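Local coordinates for protein probable porin (Pseudomonas aeruginosa, PDB 2Y0H) that probably forms a porin channel, an outer-membrane beta barrel through which small solutes pass, at residues A[290-295]-A[341-346]; A[337-342]-A[371-376]; A[285-290]-A[323-328]; A[247-252]-A[264-269]. All coordinates share one frame; numbering follows the deposited sequence.

Contact 1. Residues A[290-295]-A[341-346]; sequences AYQTFT and EWERNT. With C8E ((hydroxyethyloxy)tri(ethyloxy)octane), chain L.
Glu343 reaches from strand 339-351 to the loop segment 290-295 and takes two successive backbone N-H groups. Tyr291 N binds Glu343 OE2 at 2.7 Å, and Gln292 N binds Glu343 OE1, also at 2.7 Å. Both bonds use the syn lone pairs, so the carboxylate is held through both oxygens. The CG atom of Glu343 is anti to its backbone N (chi1 -172°), and the chain runs on extended to the loop. Asn345 continues this polar edge. Its ND2 donates to the anti lone pair of Glu343 OE2 at 3.0 Å, nearly in its own amide plane. OE2 therefore has two donors, and with the bond to OE1 they fix the rotation of the carboxylate. Asn345 OD1 accepts Ala290 N at 2.7 Å and a second donor, Arg323 NE.

Glu341 is bound differently. Water 1 donates to Glu341 OE2 and accepts Gln292 NE2, with a weaker bond from Phe294 N. Glu341 OE1 has other partners: a hydrogen bond with Tyr369 OH and a salt bridge with Arg296. Glu299 lies close to OE2, a like charge that might raise the proton affinity of the pair. Phe294 slides past Glu341, with Glu341 CG 3.5 Å from Phe294 CE2. Glu341 OE2 sits over one ring face, displaced toward the rim. The ring edge meets Glu343 CB, 3.9 Å from Phe294 CZ.

Trp342 leaves by the other face of the strand. The inner side chains thus anchor a long loop to the wall, consistent with the inward-folded loop of an OprD-family porin barrel.

Contact 2. Residues A[337-342]-A[371-376]; sequences ADDSEW and SRYGAD. With C8E ((hydroxyethyloxy)tri(ethyloxy)octane), chain L.
Glu341 and Ser371 form an antiparallel non-hydrogen-bonded pair where strands 339-351 and 361-371 meet at one end of the porin barrel. Their CB atoms touch at 3.9 Å. Beyond Ser371 the chain makes the tight connection of a beta hairpin and turns back into strand 376-389.

Hydrogen bonds fasten this turn to the start of strand 339-351. Arg372 N donates to Ser340 O at 3.0 Å, nearly along the C=O axis. Asp339 OD1 takes Tyr373 N at 2.9 Å and its own neighbour Ser340 N at 2.7 Å. These two donors come from opposite faces of the carboxylate plane. Arg372 N adds a weak bond to the same oxygen. Asp339 CG is anti to its backbone N (chi1 -156°), which carries it toward the backbone of the hairpin turn. Asp339 OD2 has a long, weak ion pair with Arg296. Within the turn, Ser371 OG donates to Ala375 O and weakly accepts Gly374 N.

Packing is thinner where the residues are exposed. Tyr373 presents its ring edge to Asp338 O, which is 3.5 Å from Tyr373 CE2, while Ala337 CB touches the phenol oxygen. Arg372 CG lies over one ring face, and Arg332 makes a cation-pi contact with the same ring.

A bound detergent lies alongside the joined strands. Its atom C11 is 3.7 Å from Arg372 N, and its C10 meets the edge of Trp342 at CD1, 3.4 Å away.

Contact 3. Residues A[285-290]-A[323-328]; sequences VANLMA and RYVQGR
Met289 lies between Arg323 and Val325, and this is the tight part of the contact. Its sulfur does most of the touching. Met289 SD is 3.4 Å from Val325 CG2 and 3.5 Å from Arg323 NE. Met289 CG also packs on Val325 CG2, at 3.6 Å. The methionine chain is bent twice (chi2 -77°, chi3 -81°), which brings SD and CE back against the strand. Met289 CE ends 3.9 Å from Arg323 CG. The side chains of Met289 and Arg323 slide past each other in opposite directions, as do those of Met289 and Val325. Phe294 touches both Met289 and Val325 and extends this buried cluster.

The guanidinium end is looser. Leu288 O stands over the centre of one face of the Arg323 guanidinium, 3.9 Å above its plane. Ala290 N is 3.8 Å from Arg323 NH2. Neither is a hydrogen bond. Arg323 NE and NH2 find their hydrogen bonds outside these two segments. Arg323 and Leu288 are both partly exposed here.

Asn287 makes only a light touch, with its CB 4.2 Å from Val325 CG1. Its amide is satisfied by Gln303 and Ser301 on the neighbouring strand. A type I turn from Val285 to Leu288 leads the loop into this position.

Arg305 lies close to Arg323 NH1 and Arg365 to Arg323 NH2, as like charges. A row of arginines on the inner wall facing a folded-in loop is consistent with the basic ladder that lines the channel of OprD-family porins.

Contact 4. Residues A[247-252]-A[264-269]; sequences NLNAML and GVQKMI. With C8E ((hydroxyethyloxy)tri(ethyloxy)octane), chain M.
Leu248 and Lys267 form a hydrogen-bonded antiparallel pair, and Leu248 has the most surface buried here. Leu248 N donates to Lys267 O at 3.1 Å, and Lys267 N donates back to Leu248 O at 2.8 Å. The side chain of Leu248 points to the outer face. It crosses the side chain of Ile269 obliquely, and Leu248 CD1 meets Ile269 CD1 at 3.8 Å. A detergent tail lies against the same face, with its C2 atom 3.8 Å from Leu248 CB. Ala250 and Val265 form the next hydrogen-bonded pair and also touch this tail.

Asn247 is second in buried surface and points to the inner face. Met268 lies beside it, pointing the same way. Met268 CE packs against the amide, 3.4 Å from Asn247 CG. The amide oxygen also accepts a bond, since Asn249 ND2 reaches Asn247 OD1 at 2.9 Å from above the carbonyl plane (44° out). Asn249 in turn packs its CB on Gln266 OE1, at 3.5 Å. The polar ends of this pair serve the loop: Asn249 OD1 accepts Ala286 N, while Gln266 binds Phe294 O and Asn287 N.

Gly264 pairs with Met251. Its CA lies 3.8 Å from Met251 SD and makes a CA-H...O contact with Ala250 O.

A largely apolar outer face with a detergent tail, and an inner face whose amides bind a loop, fit a beta hairpin in the wall of a porin barrel.

Contact 4 comes first along the chain. It closes the hairpin of strands 244-256 and 259-269 before any other contact opens. The long loop that follows opens contact 3 at 285-290 and contact 1 at 290-295, sharing Ala290. Contact 3 closes on strand 318-330 and contact 1 on the next strand, 339-351, so the two cross. Contact 2 opens on 337-342, which overlaps the closing segment of contact 1, and closes at the turn after strand 361-371. Contacts 3 and 2 follow in series. The loop therefore bridges the inner wall from the hairpin of contact 4 to strand 339-351, and contact 2 carries the tie on to the last hairpin.

Contact 1. Residues A[290-295]-A[341-346]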
# COMPACT_ATOMS: atom_id res chain seq x y z
N ALA A 290 -5.03 -8.04 -5.85
CA ALA A 290 -6.23 -7.40 -5.30
C ALA A 290 -6.75 -8.14 -4.07
O ALA A 290 -7.18 -7.52 -3.11
CB ALA A 290 -7.30 -7.31 -6.36
N TYR A 291 -6.70 -9.46 -4.09
CA TYR A 291 -7.18 -10.26 -2.98
C TYR A 291 -6.04 -10.83 -2.13
O TYR A 291 -5.91 -10.50 -0.95
CB TYR A 291 -8.12 -11.37 -3.48
CG TYR A 291 -8.61 -12.32 -2.41
CD1 TYR A 291 -9.21 -11.84 -1.25
CD2 TYR A 291 -8.50 -13.69 -2.58
CE1 TYR A 291 -9.66 -12.71 -0.27
CE2 TYR A 291 -8.94 -14.57 -1.61
CZ TYR A 291 -9.52 -14.07 -0.46
OH TYR A 291 -9.97 -14.93 0.52
N GLN A 292 -5.20 -11.68 -2.72
CA GLN A 292 -4.09 -12.30 -1.98
C GLN A 292 -2.77 -11.56 -2.11
O GLN A 292 -2.51 -10.89 -3.11
CB GLN A 292 -3.92 -13.76 -2.38
CG GLN A 292 -4.98 -14.66 -1.78
CD GLN A 292 -5.01 -14.58 -0.26
OE1 GLN A 292 -6.00 -14.15 0.34
NE2 GLN A 292 -3.92 -14.98 0.38
N THR A 293 -1.94 -11.68 -1.08
CA THR A 293 -0.62 -11.03 -1.09
C THR A 293 0.50 -11.99 -1.50
O THR A 293 1.61 -11.54 -1.77
CB THR A 293 -0.27 -10.37 0.28
OG1 THR A 293 0.03 -11.39 1.24
CG2 THR A 293 -1.42 -9.51 0.80
N PHE A 294 0.21 -13.29 -1.55
CA PHE A 294 1.19 -14.30 -1.94
C PHE A 294 2.45 -14.25 -1.08
O PHE A 294 3.58 -14.35 -1.57
CB PHE A 294 1.53 -14.17 -3.44
CG PHE A 294 0.42 -14.62 -4.33
CD1 PHE A 294 -0.66 -13.80 -4.59
CD2 PHE A 294 0.44 -15.89 -4.89
CE1 PHE A 294 -1.70 -14.23 -5.40
CE2 PHE A 294 -0.60 -16.33 -5.70
CZ PHE A 294 -1.68 -15.50 -5.95
N THR A 295 2.24 -14.09 0.22
CA THR A 295 3.32 -14.04 1.20
C THR A 295 3.12 -15.09 2.29
O THR A 295 3.58 -14.92 3.41
CB THR A 295 3.43 -12.64 1.84
OG1 THR A 295 2.14 -12.25 2.35
CG2 THR A 295 3.93 -11.61 0.81
N GLU A 341 -1.93 -21.73 -5.05
CA GLU A 341 -2.99 -20.78 -5.34
C GLU A 341 -2.67 -19.98 -6.59
O GLU A 341 -1.51 -19.87 -6.99
CB GLU A 341 -3.22 -19.84 -4.14
CG GLU A 341 -2.02 -18.94 -3.81
CD GLU A 341 -2.15 -18.19 -2.47
OE1 GLU A 341 -3.21 -18.27 -1.83
OE2 GLU A 341 -1.18 -17.53 -2.06
N TRP A 342 -3.70 -19.42 -7.21
CA TRP A 342 -3.50 -18.46 -8.28
C TRP A 342 -4.55 -17.35 -8.24
O TRP A 342 -5.65 -17.53 -7.73
CB TRP A 342 -3.47 -19.13 -9.65
CG TRP A 342 -4.72 -19.79 -10.14
CD1 TRP A 342 -5.01 -21.12 -10.09
CD2 TRP A 342 -5.83 -19.16 -10.82
NE1 TRP A 342 -6.24 -21.36 -10.67
CE2 TRP A 342 -6.76 -20.18 -11.13
CE3 TRP A 342 -6.13 -17.85 -11.18
CZ2 TRP A 342 -7.96 -19.92 -11.78
CZ3 TRP A 342 -7.33 -17.59 -11.84
CH2 TRP A 342 -8.23 -18.63 -12.13
N GLU A 343 -4.19 -16.19 -8.79
CA GLU A 343 -5.13 -15.09 -8.86
C GLU A 343 -4.96 -14.35 -10.18
O GLU A 343 -3.84 -14.18 -10.66
CB GLU A 343 -4.95 -14.13 -7.68
CG GLU A 343 -6.03 -13.05 -7.57
CD GLU A 343 -5.95 -12.21 -6.28
OE1 GLU A 343 -5.46 -12.72 -5.25
OE2 GLU A 343 -6.37 -11.03 -6.31
N ARG A 344 -6.07 -13.94 -10.76
CA ARG A 344 -6.04 -13.03 -11.88
C ARG A 344 -6.80 -11.76 -11.51
O ARG A 344 -7.83 -11.83 -10.86
CB ARG A 344 -6.64 -13.68 -13.12
CG ARG A 344 -6.91 -12.71 -14.26
CD ARG A 344 -6.24 -13.17 -15.54
NE ARG A 344 -6.31 -14.63 -15.67
CZ ARG A 344 -5.81 -15.31 -16.69
NH1 ARG A 344 -5.21 -14.65 -17.68
NH2 ARG A 344 -5.92 -16.63 -16.73
N ASN A 345 -6.26 -10.61 -11.91
CA ASN A 345 -6.88 -9.31 -11.71
C ASN A 345 -6.97 -8.63 -13.05
O ASN A 345 -5.97 -8.53 -13.76
CB ASN A 345 -6.04 -8.42 -10.80
CG ASN A 345 -6.03 -8.86 -9.35
OD1 ASN A 345 -5.20 -8.42 -8.56
ND2 ASN A 345 -6.96 -9.73 -8.99
N THR A 346 -8.16 -8.17 -13.42
CA THR A 346 -8.31 -7.35 -14.60
C THR A 346 -8.99 -6.06 -14.20
O THR A 346 -10.09 -6.07 -13.64
CB THR A 346 -9.12 -8.06 -15.69
OG1 THR A 346 -8.44 -9.25 -16.10
CG2 THR A 346 -9.30 -7.15 -16.89
C7 C8E L . -1.96 -23.95 -10.31
C8 C8E L . -2.10 -24.55 -8.91
O9 C8E L . -3.11 -23.86 -8.19
C10 C8E L . -4.42 -24.15 -8.67
C11 C8E L . -5.36 -24.47 -7.51
O12 C8E L . -6.38 -25.35 -7.92
O HOH W 1 -1.62 -15.43 -0.36

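Contact 2. Residues A[337-342]-A[371-376]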
# COMPACT_ATOMS: atom_id res chain seq x y z
N ALA A 337 0.27 -31.94 2.57
CA ALA A 337 0.65 -31.48 1.25
C ALA A 337 0.60 -29.95 1.24
O ALA A 337 -0.33 -29.34 1.77
CB ALA A 337 -0.28 -32.06 0.20
N ASP A 338 1.61 -29.35 0.63
CA ASP A 338 1.66 -27.92 0.43
C ASP A 338 0.43 -27.43 -0.33
O ASP A 338 -0.08 -28.12 -1.21
CB ASP A 338 2.92 -27.54 -0.35
CG ASP A 338 4.18 -27.94 0.38
OD1 ASP A 338 4.06 -28.29 1.57
OD2 ASP A 338 5.28 -27.92 -0.22
N ASP A 339 -0.03 -26.23 0.01
CA ASP A 339 -1.12 -25.63 -0.75
C ASP A 339 -0.51 -24.91 -1.95
O ASP A 339 0.71 -24.71 -2.03
CB ASP A 339 -1.92 -24.66 0.11
CG ASP A 339 -3.34 -24.45 -0.41
OD1 ASP A 339 -3.66 -24.95 -1.51
OD2 ASP A 339 -4.14 -23.79 0.30
N SER A 340 -1.37 -24.54 -2.90
CA SER A 340 -0.97 -23.69 -4.01
C SER A 340 -2.18 -22.85 -4.39
O SER A 340 -3.31 -23.20 -4.08
CB SER A 340 -0.51 -24.53 -5.21
OG SER A 340 -1.46 -25.54 -5.52
N GLU A 341 -1.93 -21.73 -5.05
CA GLU A 341 -2.99 -20.78 -5.34
C GLU A 341 -2.67 -19.98 -6.59
O GLU A 341 -1.51 -19.87 -6.99
CB GLU A 341 -3.22 -19.84 -4.14
CG GLU A 341 -2.02 -18.94 -3.81
CD GLU A 341 -2.15 -18.19 -2.47
OE1 GLU A 341 -3.21 -18.27 -1.83
OE2 GLU A 341 -1.18 -17.53 -2.06
N TRP A 342 -3.70 -19.42 -7.21
CA TRP A 342 -3.50 -18.46 -8.28
C TRP A 342 -4.55 -17.35 -8.24
O TRP A 342 -5.65 -17.53 -7.73
CB TRP A 342 -3.47 -19.13 -9.65
CG TRP A 342 -4.72 -19.79 -10.14
CD1 TRP A 342 -5.01 -21.12 -10.09
CD2 TRP A 342 -5.83 -19.16 -10.82
NE1 TRP A 342 -6.24 -21.36 -10.67
CE2 TRP A 342 -6.76 -20.18 -11.13
CE3 TRP A 342 -6.13 -17.85 -11.18
CZ2 TRP A 342 -7.96 -19.92 -11.78
CZ3 TRP A 342 -7.33 -17.59 -11.84
CH2 TRP A 342 -8.23 -18.63 -12.13
N SER A 371 -7.52 -21.75 -4.92
CA SER A 371 -6.46 -22.45 -4.21
C SER A 371 -6.83 -23.93 -4.10
O SER A 371 -8.00 -24.29 -4.24
CB SER A 371 -6.26 -21.87 -2.82
OG SER A 371 -7.36 -22.16 -1.98
N ARG A 372 -5.84 -24.78 -3.85
CA ARG A 372 -6.05 -26.22 -3.80
C ARG A 372 -6.78 -26.66 -2.54
O ARG A 372 -7.75 -27.41 -2.61
CB ARG A 372 -4.72 -26.96 -3.92
CG ARG A 372 -4.86 -28.48 -3.81
CD ARG A 372 -4.45 -29.17 -5.11
NE ARG A 372 -3.01 -29.04 -5.37
CZ ARG A 372 -2.10 -29.96 -5.03
NH1 ARG A 372 -2.47 -31.08 -4.42
NH2 ARG A 372 -0.81 -29.75 -5.32
N TYR A 373 -6.31 -26.19 -1.38
CA TYR A 373 -6.86 -26.64 -0.10
C TYR A 373 -7.65 -25.58 0.69
O TYR A 373 -8.20 -25.88 1.75
CB TYR A 373 -5.74 -27.24 0.78
CG TYR A 373 -5.12 -28.48 0.19
CD1 TYR A 373 -5.81 -29.69 0.18
CD2 TYR A 373 -3.86 -28.44 -0.41
CE1 TYR A 373 -5.25 -30.83 -0.38
CE2 TYR A 373 -3.30 -29.57 -0.97
CZ TYR A 373 -4.00 -30.77 -0.95
OH TYR A 373 -3.44 -31.89 -1.51
N GLY A 374 -7.70 -24.36 0.17
CA GLY A 374 -8.44 -23.29 0.82
C GLY A 374 -9.64 -22.82 0.02
O GLY A 374 -10.35 -23.62 -0.59
N ALA A 375 -9.85 -21.51 0.00
CA ALA A 375 -11.04 -20.94 -0.61
C ALA A 375 -10.88 -20.65 -2.10
O ALA A 375 -9.77 -20.64 -2.63
CB ALA A 375 -11.45 -19.69 0.14
N ASP A 376 -12.01 -20.44 -2.78
CA ASP A 376 -12.07 -19.91 -4.13
C ASP A 376 -12.85 -18.60 -4.07
O ASP A 376 -13.72 -18.42 -3.22
CB ASP A 376 -12.82 -20.87 -5.06
CG ASP A 376 -12.11 -22.20 -5.25
OD1 ASP A 376 -10.89 -22.29 -4.97
OD2 ASP A 376 -12.77 -23.16 -5.69
C7 C8E L . -1.96 -23.95 -10.31
C8 C8E L . -2.10 -24.55 -8.91
O9 C8E L . -3.11 -23.86 -8.19
C10 C8E L . -4.42 -24.15 -8.67
C11 C8E L . -5.36 -24.47 -7.51
O12 C8E L . -6.38 -25.35 -7.92

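Contact 3. Residues A[285-290]-A[323-328]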
# COMPACT_ATOMS: atom_id res chain seq x y z
N VAL A 285 5.30 -5.56 -1.71
CA VAL A 285 5.83 -6.72 -2.42
C VAL A 285 5.41 -6.78 -3.89
O VAL A 285 4.30 -6.42 -4.24
CB VAL A 285 5.43 -8.05 -1.74
CG1 VAL A 285 5.87 -8.05 -0.28
CG2 VAL A 285 3.93 -8.31 -1.88
N ALA A 286 6.34 -7.24 -4.73
CA ALA A 286 6.11 -7.41 -6.16
C ALA A 286 4.80 -8.10 -6.53
O ALA A 286 4.05 -7.60 -7.36
CB ALA A 286 7.29 -8.15 -6.79
N ASN A 287 4.52 -9.24 -5.93
CA ASN A 287 3.38 -10.05 -6.36
C ASN A 287 2.07 -9.78 -5.59
O ASN A 287 1.17 -10.62 -5.57
CB ASN A 287 3.75 -11.54 -6.37
CG ASN A 287 4.70 -11.88 -7.52
OD1 ASN A 287 5.06 -10.99 -8.29
ND2 ASN A 287 5.10 -13.15 -7.63
N LEU A 288 1.99 -8.61 -4.99
CA LEU A 288 0.76 -8.19 -4.33
C LEU A 288 -0.39 -8.17 -5.31
O LEU A 288 -0.27 -7.61 -6.39
CB LEU A 288 0.94 -6.79 -3.72
CG LEU A 288 -0.38 -6.20 -3.21
CD1 LEU A 288 -0.70 -6.82 -1.88
CD2 LEU A 288 -0.31 -4.68 -3.11
N MET A 289 -1.53 -8.75 -4.93
CA MET A 289 -2.70 -8.78 -5.81
C MET A 289 -3.92 -8.16 -5.12
O MET A 289 -3.86 -7.80 -3.96
CB MET A 289 -2.99 -10.22 -6.25
CG MET A 289 -1.89 -10.80 -7.13
SD MET A 289 -2.00 -10.14 -8.81
CE MET A 289 -3.32 -11.21 -9.45
N ALA A 290 -5.03 -8.04 -5.85
CA ALA A 290 -6.23 -7.40 -5.30
C ALA A 290 -6.75 -8.14 -4.07
O ALA A 290 -7.18 -7.52 -3.11
CB ALA A 290 -7.30 -7.31 -6.36
N ARG A 323 -3.29 -8.97 -14.80
CA ARG A 323 -2.14 -9.63 -14.23
C ARG A 323 -2.56 -10.96 -13.65
O ARG A 323 -3.72 -11.17 -13.29
CB ARG A 323 -1.48 -8.74 -13.16
CG ARG A 323 -2.42 -8.37 -12.00
CD ARG A 323 -1.77 -7.39 -11.02
NE ARG A 323 -2.71 -6.97 -9.98
CZ ARG A 323 -2.53 -5.93 -9.18
NH1 ARG A 323 -1.44 -5.18 -9.27
NH2 ARG A 323 -3.46 -5.64 -8.28
N TYR A 324 -1.60 -11.88 -13.56
CA TYR A 324 -1.85 -13.21 -13.08
C TYR A 324 -0.66 -13.61 -12.21
O TYR A 324 0.49 -13.38 -12.57
CB TYR A 324 -2.00 -14.18 -14.26
CG TYR A 324 -2.05 -15.65 -13.87
CD1 TYR A 324 -3.25 -16.27 -13.58
CD2 TYR A 324 -0.89 -16.40 -13.80
CE1 TYR A 324 -3.30 -17.61 -13.23
CE2 TYR A 324 -0.92 -17.74 -13.46
CZ TYR A 324 -2.13 -18.34 -13.18
OH TYR A 324 -2.17 -19.67 -12.83
N VAL A 325 -0.96 -14.17 -11.04
CA VAL A 325 0.08 -14.61 -10.13
C VAL A 325 -0.24 -16.03 -9.71
O VAL A 325 -1.39 -16.35 -9.40
CB VAL A 325 0.13 -13.74 -8.87
CG1 VAL A 325 1.09 -14.37 -7.84
CG2 VAL A 325 0.55 -12.32 -9.22
N GLN A 326 0.78 -16.87 -9.69
CA GLN A 326 0.60 -18.27 -9.34
C GLN A 326 1.57 -18.62 -8.23
O GLN A 326 2.78 -18.38 -8.36
CB GLN A 326 0.85 -19.13 -10.57
CG GLN A 326 0.68 -20.63 -10.36
CD GLN A 326 0.69 -21.39 -11.68
OE1 GLN A 326 -0.05 -21.07 -12.60
NE2 GLN A 326 1.55 -22.40 -11.78
N GLY A 327 1.05 -19.18 -7.14
CA GLY A 327 1.86 -19.51 -5.97
C GLY A 327 1.88 -21.00 -5.63
O GLY A 327 0.92 -21.72 -5.89
N ARG A 328 2.98 -21.45 -5.03
CA ARG A 328 3.15 -22.86 -4.71
C ARG A 328 4.00 -23.04 -3.46
O ARG A 328 4.55 -22.07 -2.92
CB ARG A 328 3.83 -23.58 -5.88
CG ARG A 328 5.22 -23.06 -6.16
CD ARG A 328 5.81 -23.64 -7.45
NE ARG A 328 7.24 -23.35 -7.54
CZ ARG A 328 7.75 -22.20 -7.96
NH1 ARG A 328 6.94 -21.21 -8.33
NH2 ARG A 328 9.07 -22.03 -8.00

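Contact 4. Residues A[247-252]-A[264-269]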
# COMPACT_ATOMS: atom_id res chain seq x y z
N ASN A 247 12.15 -12.34 2.77
CA ASN A 247 11.25 -12.09 1.66
C ASN A 247 12.07 -11.53 0.50
O ASN A 247 12.58 -10.41 0.61
CB ASN A 247 10.15 -11.11 2.11
CG ASN A 247 9.28 -10.60 0.95
OD1 ASN A 247 9.56 -10.86 -0.23
ND2 ASN A 247 8.22 -9.87 1.29
N LEU A 248 12.22 -12.31 -0.57
CA LEU A 248 12.91 -11.87 -1.81
C LEU A 248 11.89 -11.71 -2.93
O LEU A 248 11.23 -12.67 -3.33
CB LEU A 248 13.95 -12.89 -2.26
CG LEU A 248 15.19 -13.20 -1.43
CD1 LEU A 248 14.86 -13.33 0.04
CD2 LEU A 248 15.82 -14.50 -1.93
N ASN A 249 11.76 -10.50 -3.46
CA ASN A 249 10.82 -10.27 -4.54
C ASN A 249 11.30 -9.20 -5.50
O ASN A 249 12.00 -8.25 -5.10
CB ASN A 249 9.41 -9.97 -4.00
CG ASN A 249 9.32 -8.63 -3.29
OD1 ASN A 249 8.97 -7.62 -3.88
ND2 ASN A 249 9.65 -8.62 -2.00
N ALA A 250 10.95 -9.36 -6.77
CA ALA A 250 11.41 -8.46 -7.82
C ALA A 250 10.35 -8.29 -8.89
O ALA A 250 9.62 -9.22 -9.21
CB ALA A 250 12.72 -8.97 -8.44
N MET A 251 10.24 -7.09 -9.43
CA MET A 251 9.37 -6.84 -10.57
C MET A 251 10.20 -6.27 -11.71
O MET A 251 10.87 -5.26 -11.54
CB MET A 251 8.26 -5.86 -10.18
CG MET A 251 7.15 -5.75 -11.20
SD MET A 251 6.02 -7.14 -11.07
CE MET A 251 4.57 -6.34 -10.39
N LEU A 252 10.17 -6.95 -12.86
CA LEU A 252 10.80 -6.46 -14.09
C LEU A 252 9.73 -5.99 -15.06
O LEU A 252 8.85 -6.76 -15.45
CB LEU A 252 11.60 -7.58 -14.76
CG LEU A 252 13.11 -7.63 -14.56
CD1 LEU A 252 13.77 -6.50 -15.32
CD2 LEU A 252 13.45 -7.56 -13.06
N GLY A 264 7.08 -10.80 -12.40
CA GLY A 264 7.42 -10.72 -11.00
C GLY A 264 7.75 -12.08 -10.45
O GLY A 264 7.15 -13.09 -10.84
N VAL A 265 8.74 -12.11 -9.56
CA VAL A 265 9.06 -13.31 -8.81
C VAL A 265 9.13 -12.94 -7.34
O VAL A 265 9.55 -11.84 -6.99
CB VAL A 265 10.42 -13.94 -9.24
CG1 VAL A 265 10.34 -14.46 -10.65
CG2 VAL A 265 11.55 -12.93 -9.12
N GLN A 266 8.73 -13.87 -6.48
CA GLN A 266 8.61 -13.61 -5.05
C GLN A 266 8.82 -14.92 -4.32
O GLN A 266 8.32 -15.97 -4.74
CB GLN A 266 7.21 -13.04 -4.75
CG GLN A 266 6.96 -12.59 -3.31
CD GLN A 266 5.82 -11.57 -3.24
OE1 GLN A 266 5.97 -10.43 -3.72
NE2 GLN A 266 4.67 -11.98 -2.68
N LYS A 267 9.55 -14.86 -3.21
CA LYS A 267 9.90 -16.06 -2.48
C LYS A 267 9.93 -15.81 -0.96
O LYS A 267 10.68 -14.98 -0.47
CB LYS A 267 11.25 -16.55 -3.00
CG LYS A 267 11.76 -17.84 -2.40
CD LYS A 267 13.06 -18.28 -3.10
CE LYS A 267 12.87 -18.56 -4.61
NZ LYS A 267 12.72 -17.33 -5.48
N MET A 268 9.07 -16.52 -0.23
CA MET A 268 9.09 -16.52 1.23
C MET A 268 10.03 -17.61 1.73
O MET A 268 9.96 -18.76 1.29
CB MET A 268 7.68 -16.78 1.80
CG MET A 268 6.60 -15.81 1.34
SD MET A 268 6.91 -14.10 1.88
CE MET A 268 7.34 -13.35 0.30
N ILE A 269 10.92 -17.24 2.64
CA ILE A 269 11.86 -18.19 3.23
C ILE A 269 11.77 -18.13 4.74
O ILE A 269 11.75 -17.04 5.33
CB ILE A 269 13.29 -17.84 2.82
CG1 ILE A 269 13.39 -17.81 1.28
CG2 ILE A 269 14.27 -18.83 3.44
CD1 ILE A 269 14.57 -17.02 0.74
C1 C8E M . 14.13 -13.47 -6.09
C2 C8E M . 13.90 -11.96 -5.95
C3 C8E M . 15.15 -11.18 -6.35
C4 C8E M . 16.02 -10.88 -5.13